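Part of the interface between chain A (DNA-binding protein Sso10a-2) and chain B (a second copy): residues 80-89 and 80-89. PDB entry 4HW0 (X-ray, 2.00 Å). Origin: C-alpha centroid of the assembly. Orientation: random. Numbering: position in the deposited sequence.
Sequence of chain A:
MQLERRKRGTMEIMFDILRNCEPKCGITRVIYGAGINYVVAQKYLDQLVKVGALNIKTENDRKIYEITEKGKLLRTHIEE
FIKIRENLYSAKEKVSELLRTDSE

Chain A, residues 80-89: EFIKIRENLY
Chain B 80-89: EFIKIRENLY

Residues 80-89 of both chains are helical throughout, within longer helices, with phi/psi near -62/-43 and i to i+4 backbone hydrogen bonds. An exact two-fold axis pairs them almost antiparallel (N-to-C directions 160° apart, axes 9.1 Å at closest), setting the CA of I84(A) 5.9 Å from the CA of L88(B), and the reverse.

No hydrogen bond crosses; the contact, mostly apolar, buries 501 Å² in all. Leucine is the principal knob. With chi1 t (-171°) and chi2 p (73°), L88(B) has its CA-to-CB bond sideways to chain A, but its end comes nearer, into a hole formed by F81(A), I84(A), R85(A) and L88(A). Its CD1 lies over one face of the F81(A) ring, 4.0 Å from the centroid, a CH-pi contact; F81(A) holds chi1 t (169°) and chi2 -85°. L88(A) CD2 meets L88(B) CD2 at 3.8 Å.

I84(A) and I84(B) point CA-to-CB toward the partner as m,t rotamers (-64°, 164°). The beta-branch brings I84(A) CG2 within 3.8 Å of I84(B) CG2 and 3.9 Å of L88(B) CB. N87(A) (chi1 m, -68°; chi2 -19°) also points toward, its CB 4.2 Å from I84(B) CG2; its polar amide suits this exposed edge.

R85(A), t until chi3 (63°), contributes its aliphatic base: R85(A) CB is 3.7 Å from L88(B) CD1, while its end leads away. I82(A), E86(A) and Y89(A), all chi1 m (-72°, -81°, -61°), point away without contact. K83(A) NZ salt-bridges E80(A) OE1 at 3.0 Å, as in chain B.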

# COMPACT_ATOMS: atom_id res chain seq x y z
N GLU A 80 8.72 4.21 -8.01
CA GLU A 80 7.73 3.21 -8.37
C GLU A 80 6.89 2.83 -7.14
O GLU A 80 5.65 2.79 -7.21
CB GLU A 80 8.40 2.07 -9.11
CG GLU A 80 7.43 0.97 -9.50
CD GLU A 80 6.38 1.37 -10.58
OE1 GLU A 80 6.38 2.54 -11.05
OE2 GLU A 80 5.59 0.46 -11.00
N PHE A 81 7.54 2.68 -5.97
CA PHE A 81 6.84 2.42 -4.69
C PHE A 81 5.83 3.52 -4.36
O PHE A 81 4.67 3.28 -4.00
CB PHE A 81 7.85 2.20 -3.54
CG PHE A 81 7.22 2.18 -2.18
CD1 PHE A 81 6.98 3.38 -1.49
CD2 PHE A 81 6.82 1.01 -1.62
CE1 PHE A 81 6.36 3.36 -0.26
CE2 PHE A 81 6.22 0.99 -0.38
CZ PHE A 81 5.96 2.17 0.30
N ILE A 82 6.28 4.75 -4.51
CA ILE A 82 5.44 5.89 -4.18
C ILE A 82 4.20 5.99 -5.05
O ILE A 82 3.08 6.19 -4.57
CB ILE A 82 6.29 7.18 -4.25
CG1 ILE A 82 7.23 7.21 -3.06
CG2 ILE A 82 5.41 8.43 -4.29
CD1 ILE A 82 8.31 8.26 -3.24
N LYS A 83 4.39 5.79 -6.33
CA LYS A 83 3.33 5.83 -7.27
C LYS A 83 2.31 4.69 -6.99
O LYS A 83 1.12 4.93 -6.97
CB LYS A 83 3.92 5.73 -8.68
CG LYS A 83 2.96 5.34 -9.78
CD LYS A 83 3.69 5.03 -11.08
CE LYS A 83 3.07 3.87 -11.83
NZ LYS A 83 4.04 3.31 -12.83
N ILE A 84 2.76 3.48 -6.74
CA ILE A 84 1.81 2.41 -6.39
C ILE A 84 1.09 2.69 -5.08
O ILE A 84 -0.10 2.38 -4.92
CB ILE A 84 2.55 1.04 -6.29
CG1 ILE A 84 3.11 0.66 -7.68
CG2 ILE A 84 1.60 -0.05 -5.84
CD1 ILE A 84 4.16 -0.43 -7.69
N ARG A 85 1.79 3.27 -4.12
CA ARG A 85 1.18 3.58 -2.84
C ARG A 85 0.04 4.57 -3.03
O ARG A 85 -1.00 4.47 -2.35
CB ARG A 85 2.21 4.13 -1.86
CG ARG A 85 1.68 4.38 -0.45
CD ARG A 85 2.75 4.98 0.45
NE ARG A 85 3.13 6.30 -0.07
CZ ARG A 85 4.09 7.06 0.43
NH1 ARG A 85 4.79 6.65 1.50
NH2 ARG A 85 4.35 8.23 -0.13
N GLU A 86 0.24 5.53 -3.93
CA GLU A 86 -0.82 6.47 -4.23
C GLU A 86 -2.02 5.75 -4.81
O GLU A 86 -3.15 6.10 -4.51
CB GLU A 86 -0.35 7.56 -5.27
CG GLU A 86 0.45 8.70 -4.62
CD GLU A 86 -0.30 9.34 -3.40
OE1 GLU A 86 -1.45 9.78 -3.63
OE2 GLU A 86 0.20 9.35 -2.22
N ASN A 87 -1.78 4.83 -5.73
CA ASN A 87 -2.86 4.05 -6.34
C ASN A 87 -3.62 3.22 -5.30
O ASN A 87 -4.80 3.10 -5.39
CB ASN A 87 -2.35 3.12 -7.41
CG ASN A 87 -1.84 3.87 -8.61
OD1 ASN A 87 -2.17 5.04 -8.82
ND2 ASN A 87 -0.99 3.22 -9.39
N LEU A 88 -2.90 2.68 -4.33
CA LEU A 88 -3.50 1.98 -3.21
C LEU A 88 -4.43 2.86 -2.37
O LEU A 88 -5.53 2.46 -2.07
CB LEU A 88 -2.42 1.38 -2.33
CG LEU A 88 -2.98 0.45 -1.28
CD1 LEU A 88 -3.44 -0.85 -1.95
CD2 LEU A 88 -1.90 0.15 -0.27
N TYR A 89 -3.99 4.08 -2.05
CA TYR A 89 -4.90 5.01 -1.35
C TYR A 89 -6.16 5.25 -2.12
O TYR A 89 -7.25 5.20 -1.56
CB TYR A 89 -4.31 6.40 -1.07
CG TYR A 89 -3.07 6.50 -0.17
CD1 TYR A 89 -2.82 5.60 0.87
CD2 TYR A 89 -2.14 7.56 -0.38
CE1 TYR A 89 -1.67 5.74 1.67
CE2 TYR A 89 -0.99 7.69 0.40
CZ TYR A 89 -0.77 6.79 1.43
OH TYR A 89 0.37 6.95 2.19
N GLU B 80 -9.37 -5.17 -6.60
CA GLU B 80 -8.41 -4.23 -7.17
C GLU B 80 -7.47 -3.70 -6.07
O GLU B 80 -6.24 -3.67 -6.26
CB GLU B 80 -9.16 -3.19 -7.99
CG GLU B 80 -8.23 -2.15 -8.61
CD GLU B 80 -7.27 -2.70 -9.71
OE1 GLU B 80 -7.31 -3.92 -10.02
OE2 GLU B 80 -6.53 -1.86 -10.31
N PHE B 81 -8.02 -3.39 -4.88
CA PHE B 81 -7.21 -2.97 -3.72
C PHE B 81 -6.17 -4.03 -3.34
O PHE B 81 -4.98 -3.75 -3.12
CB PHE B 81 -8.11 -2.59 -2.52
CG PHE B 81 -7.37 -2.40 -1.24
CD1 PHE B 81 -7.06 -3.50 -0.42
CD2 PHE B 81 -6.93 -1.17 -0.87
CE1 PHE B 81 -6.34 -3.33 0.74
CE2 PHE B 81 -6.22 -0.99 0.30
CZ PHE B 81 -5.90 -2.08 1.10
N ILE B 82 -6.63 -5.26 -3.29
CA ILE B 82 -5.75 -6.36 -2.88
C ILE B 82 -4.59 -6.57 -3.84
O ILE B 82 -3.44 -6.72 -3.44
CB ILE B 82 -6.59 -7.64 -2.71
CG1 ILE B 82 -7.43 -7.51 -1.45
CG2 ILE B 82 -5.71 -8.89 -2.66
CD1 ILE B 82 -8.52 -8.56 -1.40
N LYS B 83 -4.90 -6.54 -5.11
CA LYS B 83 -3.92 -6.70 -6.13
C LYS B 83 -2.88 -5.55 -6.09
O LYS B 83 -1.70 -5.79 -6.14
CB LYS B 83 -4.63 -6.79 -7.48
CG LYS B 83 -3.78 -6.55 -8.70
CD LYS B 83 -4.62 -6.41 -9.96
CE LYS B 83 -4.08 -5.36 -10.91
NZ LYS B 83 -5.13 -4.94 -11.89
N ILE B 84 -3.32 -4.31 -5.97
CA ILE B 84 -2.35 -3.21 -5.84
C ILE B 84 -1.51 -3.32 -4.57
O ILE B 84 -0.32 -3.00 -4.56
CB ILE B 84 -3.09 -1.83 -5.85
CG1 ILE B 84 -3.77 -1.64 -7.23
CG2 ILE B 84 -2.11 -0.70 -5.63
CD1 ILE B 84 -4.82 -0.55 -7.29
N ARG B 85 -2.13 -3.77 -3.48
CA ARG B 85 -1.40 -3.91 -2.24
C ARG B 85 -0.28 -4.92 -2.39
O ARG B 85 0.81 -4.75 -1.82
CB ARG B 85 -2.34 -4.32 -1.10
CG ARG B 85 -1.69 -4.39 0.28
CD ARG B 85 -2.67 -4.87 1.33
NE ARG B 85 -3.09 -6.24 1.03
CZ ARG B 85 -4.00 -6.92 1.71
NH1 ARG B 85 -4.60 -6.37 2.77
NH2 ARG B 85 -4.29 -8.15 1.32
N GLU B 86 -0.55 -5.99 -3.14
CA GLU B 86 0.48 -6.97 -3.41
C GLU B 86 1.62 -6.34 -4.18
O GLU B 86 2.77 -6.66 -3.93
CB GLU B 86 -0.07 -8.19 -4.25
CG GLU B 86 -0.81 -9.22 -3.39
CD GLU B 86 0.05 -9.70 -2.17
OE1 GLU B 86 1.18 -10.18 -2.44
OE2 GLU B 86 -0.34 -9.55 -0.95
N ASN B 87 1.30 -5.55 -5.19
CA ASN B 87 2.32 -4.86 -5.98
C ASN B 87 3.16 -3.91 -5.13
O ASN B 87 4.33 -3.80 -5.34
CB ASN B 87 1.71 -4.07 -7.11
CG ASN B 87 1.10 -4.97 -8.16
OD1 ASN B 87 1.42 -6.16 -8.25
ND2 ASN B 87 0.18 -4.42 -8.94
N LEU B 88 2.53 -3.24 -4.18
CA LEU B 88 3.22 -2.40 -3.22
C LEU B 88 4.22 -3.17 -2.35
O LEU B 88 5.34 -2.74 -2.21
CB LEU B 88 2.21 -1.68 -2.33
CG LEU B 88 2.86 -0.63 -1.46
CD1 LEU B 88 3.25 0.57 -2.33
CD2 LEU B 88 1.87 -0.19 -0.41
N TYR B 89 3.82 -4.33 -1.84
CA TYR B 89 4.79 -5.17 -1.11
C TYR B 89 5.99 -5.51 -1.95
O TYR B 89 7.11 -5.40 -1.50
CB TYR B 89 4.23 -6.51 -0.60
CG TYR B 89 3.08 -6.49 0.41
CD1 TYR B 89 2.91 -5.45 1.34
CD2 TYR B 89 2.14 -7.56 0.42
CE1 TYR B 89 1.85 -5.48 2.25
CE2 TYR B 89 1.06 -7.58 1.31
CZ TYR B 89 0.94 -6.55 2.23
OH TYR B 89 -0.14 -6.60 3.10